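Local coordinates for protein D-alanyl transferase DltD (Enterococcus faecium TX0133A04, PDB 6PFX) that probably transfers D-alanine during the D-alanylation of lipoteichoic acid in the Gram-positive cell wall, as a membrane-associated member of the DltD family, at residues F100-V112 with D265-V278. Numbering follows the deposited sequence.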
loop_
_atom_site.group_PDB
_atom_site.type_symbol
_atom_site.label_atom_id
_atom_site.label_comp_id
_atom_site.label_asym_id
_atom_site.label_seq_id
_atom_site.Cartn_x
_atom_site.Cartn_y
_atom_site.Cartn_z
ATOM N N PHE A 100 2.075 3.465 5.300
ATOM C CA PHE A 100 2.026 3.058 3.901
ATOM C C PHE A 100 3.234 2.179 3.615
ATOM O O PHE A 100 4.371 2.641 3.723
ATOM C CB PHE A 100 2.030 4.294 2.989
ATOM C CG PHE A 100 1.691 4.012 1.539
ATOM C CD1 PHE A 100 2.583 3.347 0.735
ATOM C CD2 PHE A 100 0.478 4.426 0.981
ATOM C CE1 PHE A 100 2.279 3.098 -0.600
ATOM C CE2 PHE A 100 0.171 4.168 -0.352
ATOM C CZ PHE A 100 1.070 3.509 -1.134
ATOM N N ILE A 101 2.995 0.942 3.185
ATOM C CA ILE A 101 4.066 0.011 2.833
ATOM C C ILE A 101 4.272 0.076 1.322
ATOM O O ILE A 101 3.358 -0.262 0.560
ATOM C CB ILE A 101 3.721 -1.423 3.262
ATOM C CG1 ILE A 101 3.147 -1.503 4.678
ATOM C CG2 ILE A 101 4.960 -2.305 3.136
ATOM C CD1 ILE A 101 4.042 -1.052 5.732
ATOM N N ILE A 102 5.466 0.500 0.897
ATOM C CA ILE A 102 5.821 0.638 -0.517
ATOM C C ILE A 102 6.489 -0.661 -0.966
ATOM O O ILE A 102 7.606 -0.957 -0.537
ATOM C CB ILE A 102 6.817 1.790 -0.713
ATOM C CG1 ILE A 102 6.285 3.110 -0.164
ATOM C CG2 ILE A 102 7.171 1.960 -2.203
ATOM C CD1 ILE A 102 7.310 4.237 -0.189
ATOM N N SER A 103 5.853 -1.419 -1.867
ATOM C CA SER A 103 6.488 -2.635 -2.396
ATOM C C SER A 103 7.365 -2.303 -3.600
ATOM O O SER A 103 6.850 -1.784 -4.595
ATOM C CB SER A 103 5.432 -3.649 -2.818
ATOM O OG SER A 103 4.702 -4.130 -1.710
ATOM N N PRO A 104 8.665 -2.611 -3.577
ATOM C CA PRO A 104 9.490 -2.373 -4.780
ATOM C C PRO A 104 8.949 -3.069 -6.029
ATOM O O PRO A 104 9.056 -2.520 -7.137
ATOM C CB PRO A 104 10.874 -2.891 -4.345
ATOM C CG PRO A 104 10.859 -2.764 -2.802
ATOM C CD PRO A 104 9.453 -3.163 -2.454
ATOM N N GLN A 105 8.307 -4.235 -5.861
ATOM C CA GLN A 105 7.850 -5.031 -6.994
ATOM C C GLN A 105 6.711 -4.372 -7.753
ATOM O O GLN A 105 6.407 -4.777 -8.879
ATOM C CB GLN A 105 7.374 -6.406 -6.525
ATOM C CG GLN A 105 8.425 -7.203 -5.799
ATOM C CD GLN A 105 8.663 -6.709 -4.379
ATOM O OE1 GLN A 105 7.768 -6.131 -3.745
ATOM N NE2 GLN A 105 9.883 -6.902 -3.885
ATOM N N TRP A 106 6.070 -3.367 -7.171
ATOM C CA TRP A 106 5.063 -2.654 -7.930
ATOM C C TRP A 106 5.666 -1.921 -9.118
ATOM O O TRP A 106 4.970 -1.659 -10.104
ATOM C CB TRP A 106 4.422 -1.586 -7.064
ATOM C CG TRP A 106 3.571 -2.046 -5.944
ATOM C CD1 TRP A 106 3.112 -3.309 -5.698
ATOM C CD2 TRP A 106 3.065 -1.218 -4.898
ATOM N NE1 TRP A 106 2.328 -3.305 -4.559
ATOM C CE2 TRP A 106 2.296 -2.031 -4.048
ATOM C CE3 TRP A 106 3.191 0.141 -4.600
ATOM C CZ2 TRP A 106 1.648 -1.521 -2.916
ATOM C CZ3 TRP A 106 2.558 0.643 -3.478
ATOM C CH2 TRP A 106 1.801 -0.184 -2.649
ATOM N N PHE A 107 6.935 -1.540 -9.014
ATOM C CA PHE A 107 7.553 -0.572 -9.913
ATOM C C PHE A 107 8.197 -1.238 -11.114
ATOM O O PHE A 107 9.340 -0.979 -11.471
ATOM C CB PHE A 107 8.536 0.267 -9.110
ATOM C CG PHE A 107 7.858 1.132 -8.055
ATOM C CD1 PHE A 107 7.430 0.605 -6.831
ATOM C CD2 PHE A 107 7.614 2.469 -8.316
ATOM C CE1 PHE A 107 6.781 1.423 -5.887
ATOM C CE2 PHE A 107 6.991 3.277 -7.394
ATOM C CZ PHE A 107 6.577 2.756 -6.166
ATOM N N VAL A 108 7.410 -2.073 -11.779
ATOM C CA VAL A 108 7.875 -2.755 -12.981
ATOM C C VAL A 108 7.701 -1.862 -14.209
ATOM O O VAL A 108 6.934 -0.896 -14.219
ATOM C CB VAL A 108 7.195 -4.129 -13.166
ATOM C CG1 VAL A 108 7.670 -5.109 -12.095
ATOM C CG2 VAL A 108 5.677 -3.991 -13.180
ATOM N N LYS A 109 8.411 -2.226 -15.282
ATOM C CA LYS A 109 8.548 -1.361 -16.452
ATOM C C LYS A 109 7.204 -0.891 -16.992
ATOM O O LYS A 109 7.059 0.272 -17.388
ATOM C CB LYS A 109 9.332 -2.110 -17.542
ATOM C CG LYS A 109 9.538 -1.319 -18.834
ATOM C CD LYS A 109 10.437 -2.068 -19.833
ATOM C CE LYS A 109 10.772 -1.211 -21.052
ATOM N NZ LYS A 109 11.738 -1.896 -21.974
ATOM N N ASN A 110 6.215 -1.777 -17.037
ATOM C CA ASN A 110 4.920 -1.439 -17.609
ATOM C C ASN A 110 3.892 -1.047 -16.558
ATOM O O ASN A 110 2.744 -0.759 -16.911
ATOM C CB ASN A 110 4.379 -2.607 -18.443
ATOM C CG ASN A 110 5.224 -2.891 -19.671
ATOM O OD1 ASN A 110 5.858 -1.997 -20.228
ATOM N ND2 ASN A 110 5.233 -4.145 -20.099
ATOM N N GLY A 111 4.268 -1.035 -15.287
ATOM C CA GLY A 111 3.357 -0.656 -14.223
ATOM C C GLY A 111 2.363 -1.748 -13.862
ATOM O O GLY A 111 2.469 -2.909 -14.286
ATOM N N VAL A 112 1.354 -1.339 -13.076
ATOM C CA VAL A 112 0.368 -2.270 -12.539
ATOM C C VAL A 112 -0.237 -3.089 -13.663
ATOM O O VAL A 112 -0.656 -2.556 -14.698
ATOM C CB VAL A 112 -0.702 -1.525 -11.714
ATOM C CG1 VAL A 112 -1.497 -0.566 -12.594
ATOM C CG2 VAL A 112 -1.640 -2.516 -11.007
ATOM N N ASP A 265 14.328 -5.078 -13.053
ATOM C CA ASP A 265 14.666 -3.694 -12.730
ATOM C C ASP A 265 13.382 -3.032 -12.265
ATOM O O ASP A 265 12.369 -3.107 -12.969
ATOM C CB ASP A 265 15.242 -2.972 -13.961
ATOM C CG ASP A 265 16.118 -1.765 -13.593
ATOM O OD1 ASP A 265 15.907 -1.166 -12.517
ATOM O OD2 ASP A 265 17.016 -1.400 -14.380
ATOM N N TYR A 266 13.415 -2.446 -11.066
ATOM C CA TYR A 266 12.284 -1.718 -10.504
ATOM C C TYR A 266 12.531 -0.210 -10.452
ATOM O O TYR A 266 11.849 0.506 -9.706
ATOM C CB TYR A 266 11.989 -2.234 -9.092
ATOM C CG TYR A 266 11.688 -3.713 -8.948
ATOM C CD1 TYR A 266 10.973 -4.403 -9.917
ATOM C CD2 TYR A 266 12.074 -4.406 -7.801
ATOM C CE1 TYR A 266 10.683 -5.752 -9.770
ATOM C CE2 TYR A 266 11.789 -5.751 -7.649
ATOM C CZ TYR A 266 11.077 -6.416 -8.618
ATOM O OH TYR A 266 10.813 -7.763 -8.433
ATOM N N ARG A 267 13.486 0.287 -11.229
ATOM C CA ARG A 267 13.839 1.693 -11.134
ATOM C C ARG A 267 13.076 2.550 -12.127
ATOM O O ARG A 267 13.116 3.776 -11.998
ATOM C CB ARG A 267 15.346 1.899 -11.314
ATOM C CG ARG A 267 16.182 1.271 -10.198
ATOM C CD ARG A 267 17.682 1.283 -10.478
ATOM N NE ARG A 267 17.932 0.709 -11.790
ATOM C CZ ARG A 267 18.908 1.090 -12.603
ATOM N NH1 ARG A 267 19.750 2.049 -12.257
ATOM N NH2 ARG A 267 19.014 0.541 -13.797
ATOM N N PHE A 268 12.360 1.943 -13.079
ATOM C CA PHE A 268 11.703 2.669 -14.171
ATOM C C PHE A 268 10.270 2.177 -14.284
ATOM O O PHE A 268 10.050 0.994 -14.547
ATOM C CB PHE A 268 12.433 2.417 -15.507
ATOM C CG PHE A 268 13.901 2.623 -15.415
ATOM C CD1 PHE A 268 14.416 3.850 -15.082
ATOM C CD2 PHE A 268 14.773 1.572 -15.610
ATOM C CE1 PHE A 268 15.780 4.026 -14.955
ATOM C CE2 PHE A 268 16.124 1.749 -15.497
ATOM C CZ PHE A 268 16.632 2.965 -15.159
ATOM N N SER A 269 9.287 3.068 -14.087
ATOM C CA SER A 269 7.921 2.554 -14.076
ATOM C C SER A 269 6.889 3.664 -14.097
ATOM O O SER A 269 7.127 4.716 -13.496
ATOM C CB SER A 269 7.697 1.783 -12.762
ATOM O OG SER A 269 6.430 1.157 -12.702
ATOM N N PRO A 270 5.727 3.455 -14.733
ATOM C CA PRO A 270 4.580 4.345 -14.486
ATOM C C PRO A 270 4.190 4.388 -13.031
ATOM O O PRO A 270 3.564 5.360 -12.608
ATOM C CB PRO A 270 3.449 3.726 -15.322
ATOM C CG PRO A 270 4.157 2.892 -16.358
ATOM C CD PRO A 270 5.400 2.385 -15.695
ATOM N N GLU A 271 4.545 3.369 -12.244
ATOM C CA GLU A 271 4.160 3.340 -10.839
ATOM C C GLU A 271 4.701 4.534 -10.056
ATOM O O GLU A 271 4.108 4.922 -9.042
ATOM C CB GLU A 271 4.630 2.036 -10.189
ATOM C CG GLU A 271 4.166 1.877 -8.731
ATOM C CD GLU A 271 2.698 1.492 -8.538
ATOM O OE1 GLU A 271 2.037 1.023 -9.487
ATOM O OE2 GLU A 271 2.204 1.640 -7.393
ATOM N N PHE A 272 5.838 5.104 -10.473
ATOM C CA PHE A 272 6.349 6.282 -9.783
ATOM C C PHE A 272 5.361 7.430 -9.892
ATOM O O PHE A 272 5.203 8.218 -8.957
ATOM C CB PHE A 272 7.709 6.700 -10.349
ATOM C CG PHE A 272 8.828 5.787 -9.942
ATOM C CD1 PHE A 272 9.395 5.878 -8.684
ATOM C CD2 PHE A 272 9.285 4.819 -10.808
ATOM C CE1 PHE A 272 10.398 5.028 -8.299
ATOM C CE2 PHE A 272 10.292 3.969 -10.425
ATOM C CZ PHE A 272 10.847 4.077 -9.169
ATOM N N SER A 273 4.691 7.542 -11.037
ATOM C CA SER A 273 3.700 8.594 -11.239
ATOM C C SER A 273 2.350 8.231 -10.624
ATOM O O SER A 273 1.665 9.116 -10.095
ATOM C CB SER A 273 3.633 8.933 -12.726
ATOM O OG SER A 273 4.894 9.433 -13.168
ATOM N N ASP A 274 1.951 6.949 -10.649
ATOM C CA ASP A 274 0.786 6.532 -9.874
ATOM C C ASP A 274 1.006 6.818 -8.389
ATOM O O ASP A 274 0.095 7.276 -7.689
ATOM C CB ASP A 274 0.476 5.041 -10.074
ATOM C CG ASP A 274 0.049 4.689 -11.499
ATOM O OD1 ASP A 274 -0.142 5.579 -12.349
ATOM O OD2 ASP A 274 -0.100 3.481 -11.774
ATOM N N PHE A 275 2.225 6.562 -7.892
ATOM C CA PHE A 275 2.569 6.855 -6.503
ATOM C C PHE A 275 2.472 8.347 -6.223
ATOM O O PHE A 275 2.044 8.753 -5.134
ATOM C CB PHE A 275 3.995 6.325 -6.214
ATOM C CG PHE A 275 4.404 6.456 -4.770
ATOM C CD1 PHE A 275 3.770 5.718 -3.811
ATOM C CD2 PHE A 275 5.436 7.292 -4.379
ATOM C CE1 PHE A 275 4.106 5.834 -2.495
ATOM C CE2 PHE A 275 5.782 7.405 -3.038
ATOM C CZ PHE A 275 5.110 6.680 -2.101
ATOM N N GLN A 276 2.804 9.180 -7.211
ATOM C CA GLN A 276 2.656 10.619 -7.041
ATOM C C GLN A 276 1.211 11.017 -6.756
ATOM O O GLN A 276 0.971 12.002 -6.048
ATOM C CB GLN A 276 3.190 11.373 -8.258
ATOM C CG GLN A 276 3.172 12.879 -8.063
ATOM C CD GLN A 276 4.036 13.406 -6.911
ATOM O OE1 GLN A 276 4.968 12.754 -6.426
ATOM N NE2 GLN A 276 3.720 14.611 -6.487
ATOM N N LEU A 277 0.239 10.287 -7.311
ATOM C CA LEU A 277 -1.155 10.552 -6.978
ATOM C C LEU A 277 -1.394 10.374 -5.486
ATOM O O LEU A 277 -2.041 11.210 -4.847
ATOM C CB LEU A 277 -2.068 9.604 -7.751
ATOM C CG LEU A 277 -2.195 9.812 -9.252
ATOM C CD1 LEU A 277 -2.990 8.691 -9.889
ATOM C CD2 LEU A 277 -2.927 11.114 -9.495
ATOM N N VAL A 278 -0.895 9.273 -4.920
ATOM C CA VAL A 278 -0.992 9.044 -3.481
ATOM C C VAL A 278 -0.400 10.210 -2.704
ATOM O O VAL A 278 -1.012 10.701 -1.755
ATOM C CB VAL A 278 -0.290 7.721 -3.123
ATOM C CG1 VAL A 278 -0.115 7.580 -1.645
ATOM C CG2 VAL A 278 -1.044 6.526 -3.737
HETATM O O HOH W 1 10.949 -8.926 -6.013
HETATM O O HOH W 2 10.421 -4.154 -14.685
HETATM O O HOH W 3 1.752 1.389 -12.153
#
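Phe107 wedges between Glu271 and Phe272 at the first turn of helix 271-284, which packs beside strand 97-101, the central strand of the parallel sheet in this SGNH-hydrolase-like fold. Glu271 CG sits over the middle of the Phe107 ring, a CH-pi contact 3.5 Å from its centroid. The edge of Phe107 in turn meets the face of Phe272, planes at 53°. Glu271 swings its CG away from its own backbone N (chi1 -175°), then folds at chi2 and runs past Trp106, bringing OE2 within 3.3 Å of Trp106 CE3; OE2 is hydrogen-bonded by Ser79 OG and OE1 by Gln78 NE2, and a water that accepts from Val112 N lies against OE1 and Asp274 OD2. Deeper in the core, the edge of Phe275 points at the face of Phe100 in an offset T-shaped pair, while Ile102 CD1 abuts Phe275 CZ. Tyr266 packs as closely, one ring face against Pro104 O and Gln105 CA; only its OH end meets a water, shared with Gln105 NE2. The loose side is the turn at exposed Lys109 and Asn110, where a water joins Lys109 N to Asp265 O. Between the two zones Ser269 caps the helix, its OG accepting from Glu271 N (2.9 Å) and donating to Val108 O (2.6 Å), which Gly111 N, closing the type I turn, approaches from the opposite face of the carbonyl plane.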